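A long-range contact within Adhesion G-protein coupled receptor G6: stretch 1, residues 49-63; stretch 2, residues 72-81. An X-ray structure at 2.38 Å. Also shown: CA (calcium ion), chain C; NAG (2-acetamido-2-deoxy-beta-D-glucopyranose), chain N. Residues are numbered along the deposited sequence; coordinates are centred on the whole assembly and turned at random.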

ATOM      1  N   ASP A  49       5.091 -10.020   6.628  1.00 26.29           N
ATOM      2  CA  ASP A  49       6.388  -9.807   6.000  1.00 20.73           C
ATOM      3  C   ASP A  49       6.316  -8.462   5.298  1.00 19.08           C
ATOM      4  O   ASP A  49       5.254  -8.098   4.794  1.00 20.65           O
ATOM      5  CB  ASP A  49       6.707 -10.906   4.987  1.00 16.77           C
ATOM      6  CG  ASP A  49       8.153 -10.900   4.569  1.00 19.60           C
ATOM      7  OD1 ASP A  49       8.942 -10.202   5.251  1.00 21.49           O
ATOM      8  OD2 ASP A  49       8.498 -11.562   3.555  1.00 19.36           O
ATOM      9  N   PHE A  50       7.432  -7.724   5.282  1.00 14.55           N
ATOM     10  CA  PHE A  50       7.442  -6.358   4.731  1.00 15.82           C
ATOM     11  C   PHE A  50       8.880  -5.947   4.455  1.00 21.57           C
ATOM     12  O   PHE A  50       9.648  -5.751   5.412  1.00 21.78           O
ATOM     13  CB  PHE A  50       6.790  -5.343   5.704  1.00 14.34           C
ATOM     14  CG  PHE A  50       6.727  -3.911   5.187  1.00 14.28           C
ATOM     15  CD1 PHE A  50       7.747  -2.980   5.465  1.00 14.32           C
ATOM     16  CD2 PHE A  50       5.609  -3.470   4.494  1.00 14.22           C
ATOM     17  CE1 PHE A  50       7.684  -1.680   4.995  1.00 14.30           C
ATOM     18  CE2 PHE A  50       5.526  -2.168   4.045  1.00 14.20           C
ATOM     19  CZ  PHE A  50       6.567  -1.273   4.299  1.00 14.24           C
ATOM     20  N   GLU A  51       9.216  -5.711   3.184  1.00 13.76           N
ATOM     21  CA  GLU A  51      10.473  -5.059   2.838  1.00 18.40           C
ATOM     22  C   GLU A  51      10.247  -4.153   1.636  1.00 23.05           C
ATOM     23  O   GLU A  51       9.945  -4.640   0.543  1.00 27.03           O
ATOM     24  CB  GLU A  51      11.572  -6.079   2.537  1.00 22.53           C
ATOM     25  CG  GLU A  51      12.910  -5.443   2.139  1.00 32.70           C
ATOM     26  CD  GLU A  51      13.923  -6.437   1.533  1.00 43.88           C
ATOM     27  OE1 GLU A  51      13.515  -7.437   0.874  1.00 45.15           O
ATOM     28  OE2 GLU A  51      15.143  -6.197   1.722  1.00 47.63           O
ATOM     29  N   LEU A  52      10.398  -2.845   1.834  1.00 18.25           N
ATOM     30  CA  LEU A  52      10.305  -1.874   0.752  1.00 14.43           C
ATOM     31  C   LEU A  52      11.634  -1.148   0.604  1.00 16.86           C
ATOM     32  O   LEU A  52      12.509  -1.226   1.470  1.00 24.76           O
ATOM     33  CB  LEU A  52       9.187  -0.864   1.011  1.00 14.38           C
ATOM     34  CG  LEU A  52       7.911  -1.049   0.196  1.00 13.72           C
ATOM     35  CD1 LEU A  52       7.256  -2.357   0.572  1.00 14.36           C
ATOM     36  CD2 LEU A  52       6.976   0.086   0.485  1.00 13.93           C
ATOM     37  N   GLU A  53      11.782  -0.464  -0.525  1.00 13.41           N
ATOM     38  CA  GLU A  53      12.921   0.418  -0.755  1.00 14.88           C
ATOM     39  C   GLU A  53      12.887   1.557   0.255  1.00 23.07           C
ATOM     40  O   GLU A  53      11.863   2.231   0.398  1.00 32.65           O
ATOM     41  CB  GLU A  53      12.871   0.957  -2.179  1.00 13.28           C
ATOM     42  CG  GLU A  53      13.856   2.046  -2.447  1.00 17.06           C
ATOM     43  CD  GLU A  53      13.755   2.632  -3.856  1.00 20.35           C
ATOM     44  OE1 GLU A  53      12.705   2.494  -4.518  1.00 17.57           O
ATOM     45  OE2 GLU A  53      14.744   3.255  -4.308  1.00 20.86           O
ATOM     46  N   GLU A  54      13.964   1.742   1.007  1.00 23.83           N
ATOM     47  CA  GLU A  54      13.939   2.769   2.037  1.00 28.99           C
ATOM     48  C   GLU A  54      14.267   4.142   1.451  1.00 24.52           C
ATOM     49  O   GLU A  54      15.029   4.257   0.486  1.00 24.86           O
ATOM     50  CB  GLU A  54      14.894   2.422   3.182  1.00 43.89           C
ATOM     51  CG  GLU A  54      14.439   3.047   4.532  1.00 59.17           C
ATOM     52  CD  GLU A  54      15.407   2.809   5.679  1.00 68.50           C
ATOM     53  OE1 GLU A  54      15.023   3.062   6.851  1.00 71.14           O
ATOM     54  OE2 GLU A  54      16.540   2.345   5.403  1.00 71.76           O
ATOM     55  N   ALA A  55      13.647   5.178   2.021  1.00 25.57           N
ATOM     56  CA  ALA A  55      13.916   6.567   1.673  1.00 24.27           C
ATOM     57  C   ALA A  55      13.499   7.464   2.830  1.00 30.50           C
ATOM     58  O   ALA A  55      12.617   7.120   3.623  1.00 29.29           O
ATOM     59  CB  ALA A  55      13.174   7.001   0.415  1.00 21.83           C
ATOM     60  N   GLN A  56      14.153   8.627   2.912  1.00 34.48           N
ATOM     61  CA  GLN A  56      13.789   9.658   3.879  1.00 35.98           C
ATOM     62  C   GLN A  56      12.426  10.234   3.519  1.00 29.77           C
ATOM     63  O   GLN A  56      12.233  10.739   2.412  1.00 27.53           O
ATOM     64  CB  GLN A  56      14.841  10.767   3.902  1.00 44.70           C
ATOM     65  CG  GLN A  56      16.035  10.491   4.811  1.00 53.47           C
ATOM     66  CD  GLN A  56      15.669  10.536   6.288  1.00 61.64           C
ATOM     67  OE1 GLN A  56      15.151  11.541   6.782  1.00 65.44           O
ATOM     68  NE2 GLN A  56      15.927   9.435   6.998  1.00 63.65           N
ATOM     69  N   GLY A  57      11.474  10.131   4.441  1.00 29.28           N
ATOM     70  CA  GLY A  57      10.107  10.510   4.155  1.00 29.42           C
ATOM     71  C   GLY A  57       9.361   9.546   3.259  1.00 25.69           C
ATOM     72  O   GLY A  57       8.286   9.908   2.754  1.00 27.74           O
ATOM     73  N   CYS A  58       9.915   8.340   3.053  1.00 21.19           N
ATOM     74  CA  CYS A  58       9.338   7.246   2.260  1.00 20.55           C
ATOM     75  C   CYS A  58       8.980   7.678   0.825  1.00 18.53           C
ATOM     76  O   CYS A  58       7.984   7.227   0.249  1.00 17.04           O
ATOM     77  CB  CYS A  58       8.150   6.623   3.020  1.00 14.59           C
ATOM     78  SG  CYS A  58       8.661   5.439   4.395  0.48 24.37           S
ATOM     79  N   ILE A  59       9.807   8.564   0.243  1.00 14.36           N
ATOM     80  CA  ILE A  59       9.446   9.233  -1.005  1.00 15.30           C
ATOM     81  C   ILE A  59       9.768   8.418  -2.245  1.00 19.23           C
ATOM     82  O   ILE A  59       9.520   8.895  -3.365  1.00 23.98           O
ATOM     83  CB  ILE A  59      10.125  10.616  -1.140  1.00 14.73           C
ATOM     84  CG1 ILE A  59      11.630  10.476  -1.332  1.00 15.42           C
ATOM     85  CG2 ILE A  59       9.851  11.499   0.070  1.00 14.73           C
ATOM     86  CD1 ILE A  59      12.238  11.657  -2.067  1.00 15.90           C
ATOM     87  N   TYR A  60      10.288   7.197  -2.093  1.00 19.34           N
ATOM     88  CA  TYR A  60      10.562   6.336  -3.244  1.00 15.20           C
ATOM     89  C   TYR A  60       9.447   5.303  -3.383  1.00 15.73           C
ATOM     90  O   TYR A  60       8.566   5.472  -4.231  1.00 19.80           O
ATOM     91  CB  TYR A  60      11.928   5.657  -3.120  1.00 13.61           C
ATOM     92  CG  TYR A  60      13.129   6.587  -3.278  1.00 13.65           C
ATOM     93  CD1 TYR A  60      12.985   7.864  -3.793  1.00 17.32           C
ATOM     94  CD2 TYR A  60      14.409   6.170  -2.910  1.00 13.63           C
ATOM     95  CE1 TYR A  60      14.075   8.710  -3.922  1.00 20.76           C
ATOM     96  CE2 TYR A  60      15.501   7.008  -3.037  1.00 13.69           C
ATOM     97  CZ  TYR A  60      15.327   8.269  -3.548  1.00 19.89           C
ATOM     98  OH  TYR A  60      16.409   9.109  -3.698  1.00 28.67           O
ATOM     99  N   ASP A  61       9.453   4.237  -2.579  1.00 13.60           N
ATOM    100  CA  ASP A  61       8.315   3.332  -2.499  1.00 13.56           C
ATOM    101  C   ASP A  61       7.696   3.475  -1.127  1.00 14.63           C
ATOM    102  O   ASP A  61       8.417   3.496  -0.131  1.00 19.61           O
ATOM    103  CB  ASP A  61       8.708   1.865  -2.690  1.00 19.22           C
ATOM    104  CG  ASP A  61       9.538   1.624  -3.936  1.00 22.16           C
ATOM    105  OD1 ASP A  61       9.542   2.512  -4.808  1.00 21.08           O
ATOM    106  OD2 ASP A  61      10.186   0.552  -4.039  1.00 20.30           O
ATOM    107  N   ARG A  62       6.368   3.533  -1.048  1.00 13.82           N
ATOM    108  CA  ARG A  62       5.715   3.649   0.253  1.00 14.02           C
ATOM    109  C   ARG A  62       4.449   2.806   0.285  1.00 14.00           C
ATOM    110  O   ARG A  62       3.821   2.556  -0.746  1.00 14.39           O
ATOM    111  CB  ARG A  62       5.383   5.113   0.605  1.00 14.21           C
ATOM    112  CG  ARG A  62       4.397   5.783  -0.320  1.00 14.20           C
ATOM    113  CD  ARG A  62       3.907   7.128   0.242  1.00 20.41           C
ATOM    114  NE  ARG A  62       4.989   8.093   0.426  1.00 25.69           N
ATOM    115  CZ  ARG A  62       4.837   9.417   0.514  1.00 23.66           C
ATOM    116  NH1 ARG A  62       3.628   9.984   0.438  1.00 15.96           N
ATOM    117  NH2 ARG A  62       5.917  10.182   0.670  1.00 25.42           N
ATOM    118  N   VAL A  63       4.099   2.345   1.481  1.00 14.41           N
ATOM    119  CA  VAL A  63       2.793   1.769   1.780  1.00 16.20           C
ATOM    120  C   VAL A  63       2.097   2.741   2.715  1.00 19.55           C
ATOM    121  O   VAL A  63       2.687   3.139   3.723  1.00 23.40           O
ATOM    122  CB  VAL A  63       2.908   0.380   2.429  1.00 14.19           C
ATOM    123  CG1 VAL A  63       1.571  -0.085   3.012  1.00 14.33           C
ATOM    124  CG2 VAL A  63       3.378  -0.606   1.418  1.00 13.95           C
ATOM    125  N   ALA A  72      -0.963   6.763   7.652  1.00 29.43           N
ATOM    126  CA  ALA A  72       0.458   6.680   7.928  1.00 20.42           C
ATOM    127  C   ALA A  72       1.202   5.963   6.812  1.00 19.12           C
ATOM    128  O   ALA A  72       0.735   4.932   6.318  1.00 17.86           O
ATOM    129  CB  ALA A  72       0.705   5.977   9.244  1.00 20.26           C
ATOM    130  N   LYS A  73       2.381   6.489   6.448  1.00 16.75           N
ATOM    131  CA  LYS A  73       3.215   5.929   5.388  1.00 15.05           C
ATOM    132  C   LYS A  73       4.326   5.066   5.976  1.00 20.81           C
ATOM    133  O   LYS A  73       4.795   5.309   7.084  1.00 15.99           O
ATOM    134  CB  LYS A  73       3.817   7.024   4.505  1.00 14.99           C
ATOM    135  CG  LYS A  73       4.496   8.157   5.254  1.00 15.18           C
ATOM    136  CD  LYS A  73       5.114   9.186   4.318  1.00 15.12           C
ATOM    137  CE  LYS A  73       5.717  10.350   5.123  1.00 18.75           C
ATOM    138  NZ  LYS A  73       6.417  11.370   4.242  1.00 25.77           N
ATOM    139  N   PHE A  74       4.731   4.037   5.226  1.00 25.49           N
ATOM    140  CA  PHE A  74       5.688   3.034   5.686  1.00 23.79           C
ATOM    141  C   PHE A  74       6.592   2.623   4.527  1.00 21.74           C
ATOM    142  O   PHE A  74       6.125   2.456   3.398  1.00 22.57           O
ATOM    143  CB  PHE A  74       4.993   1.762   6.208  1.00 20.45           C
ATOM    144  CG  PHE A  74       4.104   1.970   7.401  1.00 23.04           C
ATOM    145  CD1 PHE A  74       4.602   1.803   8.697  1.00 22.46           C
ATOM    146  CD2 PHE A  74       2.755   2.289   7.236  1.00 26.64           C
ATOM    147  CE1 PHE A  74       3.783   1.974   9.811  1.00 21.55           C
ATOM    148  CE2 PHE A  74       1.924   2.472   8.344  1.00 27.52           C
ATOM    149  CZ  PHE A  74       2.444   2.311   9.638  1.00 24.65           C
ATOM    150  N   CYS A  75       7.880   2.438   4.812  1.00 19.51           N
ATOM    151  CA  CYS A  75       8.804   1.814   3.873  1.00 19.05           C
ATOM    152  C   CYS A  75       9.916   1.149   4.670  1.00 22.77           C
ATOM    153  O   CYS A  75       9.860   1.082   5.899  1.00 28.21           O
ATOM    154  CB  CYS A  75       9.404   2.814   2.896  1.00 17.69           C
ATOM    155  SG  CYS A  75      10.185   4.222   3.720  1.00 24.11           S
ATOM    156  N   GLY A  76      10.949   0.704   3.957  1.00 19.70           N
ATOM    157  CA  GLY A  76      12.067   0.037   4.602  1.00 21.19           C
ATOM    158  C   GLY A  76      11.623  -1.292   5.177  1.00 27.19           C
ATOM    159  O   GLY A  76      10.936  -2.078   4.513  1.00 29.90           O
ATOM    160  N   LEU A  77      11.965  -1.517   6.446  1.00 26.39           N
ATOM    161  CA  LEU A  77      11.494  -2.679   7.183  1.00 26.14           C
ATOM    162  C   LEU A  77      10.495  -2.317   8.265  1.00 30.55           C
ATOM    163  O   LEU A  77      10.136  -3.189   9.065  1.00 31.90           O
ATOM    164  CB  LEU A  77      12.672  -3.420   7.811  1.00 24.54           C
ATOM    165  CG  LEU A  77      13.406  -4.233   6.750  1.00 25.49           C
ATOM    166  CD1 LEU A  77      14.894  -4.191   7.013  1.00 24.47           C
ATOM    167  CD2 LEU A  77      12.870  -5.664   6.740  1.00 21.87           C
ATOM    168  N   THR A  78      10.032  -1.059   8.306  1.00 29.82           N
ATOM    169  CA  THR A  78       9.484  -0.517   9.547  1.00 29.42           C
ATOM    170  C   THR A  78       8.092  -1.031   9.865  1.00 28.49           C
ATOM    171  O   THR A  78       7.671  -0.961  11.018  1.00 34.28           O
ATOM    172  CB  THR A  78       9.458   1.015   9.503  1.00 28.64           C
ATOM    173  OG1 THR A  78       8.551   1.453   8.485  1.00 32.11           O
ATOM    174  CG2 THR A  78      10.840   1.558   9.181  1.00 25.11           C
ATOM    175  N   ALA A  79       7.388  -1.584   8.891  1.00 26.90           N
ATOM    176  CA  ALA A  79       6.037  -2.064   9.125  1.00 28.37           C
ATOM    177  C   ALA A  79       5.975  -3.558   9.364  1.00 29.34           C
ATOM    178  O   ALA A  79       4.869  -4.095   9.397  1.00 25.45           O
ATOM    179  CB  ALA A  79       5.125  -1.714   7.943  1.00 29.31           C
ATOM    180  N   ASN A  80       7.126  -4.224   9.569  1.00 33.56           N
ATOM    181  CA  ASN A  80       7.215  -5.675   9.398  1.00 37.12           C
ATOM    182  C   ASN A  80       6.485  -6.452  10.491  1.00 42.10           C
ATOM    183  O   ASN A  80       5.663  -7.314  10.189  1.00 45.85           O
ATOM    184  CB  ASN A  80       8.671  -6.115   9.327  1.00 36.56           C
ATOM    185  CG  ASN A  80       8.814  -7.617   9.333  1.00 36.90           C
ATOM    186  OD1 ASN A  80       8.562  -8.295   8.325  1.00 39.27           O
ATOM    187  ND2 ASN A  80       9.207  -8.156  10.477  1.00 35.68           N
ATOM    188  N   GLY A  81       6.758  -6.179  11.756  1.00 40.61           N
ATOM    189  CA  GLY A  81       6.031  -6.932  12.768  1.00 42.96           C
ATOM    190  C   GLY A  81       4.721  -6.321  13.244  1.00 44.32           C
ATOM    191  O   GLY A  81       4.267  -6.629  14.348  1.00 51.34           O
TER
HETATM  192 CA    CA C 901      11.317   1.573  -6.315  1.00 19.63          CA
HETATM  193  C1  NAG N 912      15.209  14.993  -0.902  1.00 62.55           C
HETATM  194  C2  NAG N 912      16.365  15.818  -0.303  1.00 69.69           C
HETATM  195  C3  NAG N 912      16.723  15.309   1.109  1.00 70.17           C
HETATM  196  C4  NAG N 912      15.498  15.194   2.017  1.00 68.18           C
HETATM  197  C5  NAG N 912      14.354  14.426   1.343  1.00 66.97           C
HETATM  198  C6  NAG N 912      13.066  14.497   2.139  1.00 63.51           C
HETATM  199  C7  NAG N 912      17.763  16.691  -2.133  1.00 81.87           C
HETATM  200  C8  NAG N 912      19.029  16.508  -2.919  1.00 81.68           C
HETATM  201  N2  NAG N 912      17.537  15.790  -1.169  1.00 75.23           N
HETATM  202  O3  NAG N 912      17.655  16.209   1.703  1.00 69.59           O
HETATM  203  O4  NAG N 912      15.844  14.540   3.238  1.00 62.98           O
HETATM  204  O5  NAG N 912      14.074  14.974   0.040  1.00 66.77           O
HETATM  205  O6  NAG N 912      11.946  13.980   1.432  1.00 59.16           O
HETATM  206  O7  NAG N 912      16.971  17.606  -2.375  1.00 85.35           O
HETATM  207  O   HOH W   1       9.886   0.474  -8.130  1.00 59.18           O

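The apolar centre of the contact is the ring of F50. This residue is buried, and its CA-to-CB bond points toward the second stretch. A79 sits over one face of the ring. Its CB lies 3.6 Å from the centroid of the F50 ring and only 3° off the ring normal, so the methyl group makes a CH-pi contact. The edge of the ring meets the backbone of F74, C75 and L77. F50 CE1 is 3.6 Å from C75 C, and F50 CZ is 3.9 Å from F74 CB. The second stretch curls round the ring because two turns follow its strand. A type II' turn runs from C75 to T78, and a type I turn runs from L77 to N80.

L52 extends the apolar patch. Its CB lies 4.1 Å from C75 CB. L77 starts away from the first stretch, but the end of its side chain returns, and L77 CD2 lies 3.5 Å from F50 O.

A disulfide locks the two stretches together. C58 SG and C75 SG are 2.1 Å apart, with a chi3 of -86°, close to the usual right angle. The bridge is packed against backbone: C58 SG is 3.5 Å from F74 C, and C75 SG is 3.8 Å from A55 O. C75 CB also lies 3.3 Å from D61 O.

Backbone hydrogen bonds fix the register. V63 and F74 form an antiparallel pair. V63 N donates to F74 O at 2.8 Å and is nearly straight. The return bond, from F74 N to V63 O, is 2.7 Å long but weak, as its angle is 129°. Both carbonyls also receive CA-H...O contacts: R62 CA is 3.4 Å from F74 O, and K73 CA is 3.3 Å from V63 O.

A further link forms at the first turn. L52 N donates to G76 O at 2.8 Å, again nearly straight. E51 CA lies 3.5 Å from the same G76 O. G76 has a positive phi, which favours glycine. A CB there would also be tight, 3.0 Å from E54 CG.

The polar edge includes K73. Its side chain is extended beyond chi1, and its NZ donates to G57 O at 2.8 Å. R62 shares this acceptor through a weak bond from R62 NH2 to G57 O, 3.2 Å long. R62 NE makes a better aligned bond to C58 O at 3.1 Å. The two positive groups therefore lie close, with R62 NH2 3.8 Å from K73 NZ. K73 CD lies over one face of the R62 guanidinium.

N80 borders the contact beside D49 and F50. N80 OD1 is 3.5 Å from D49 CA and 3.3 Å from F50 N. Within the first stretch, E53 and D61 bind the calcium ion. E53 OE1 and D61 OD1 are each 2.5 Å from the ion CA, and D61 OD2 is 2.7 Å from it. Shared coordination explains why E53 OE1 and D61 OD1 approach to 3.2 Å.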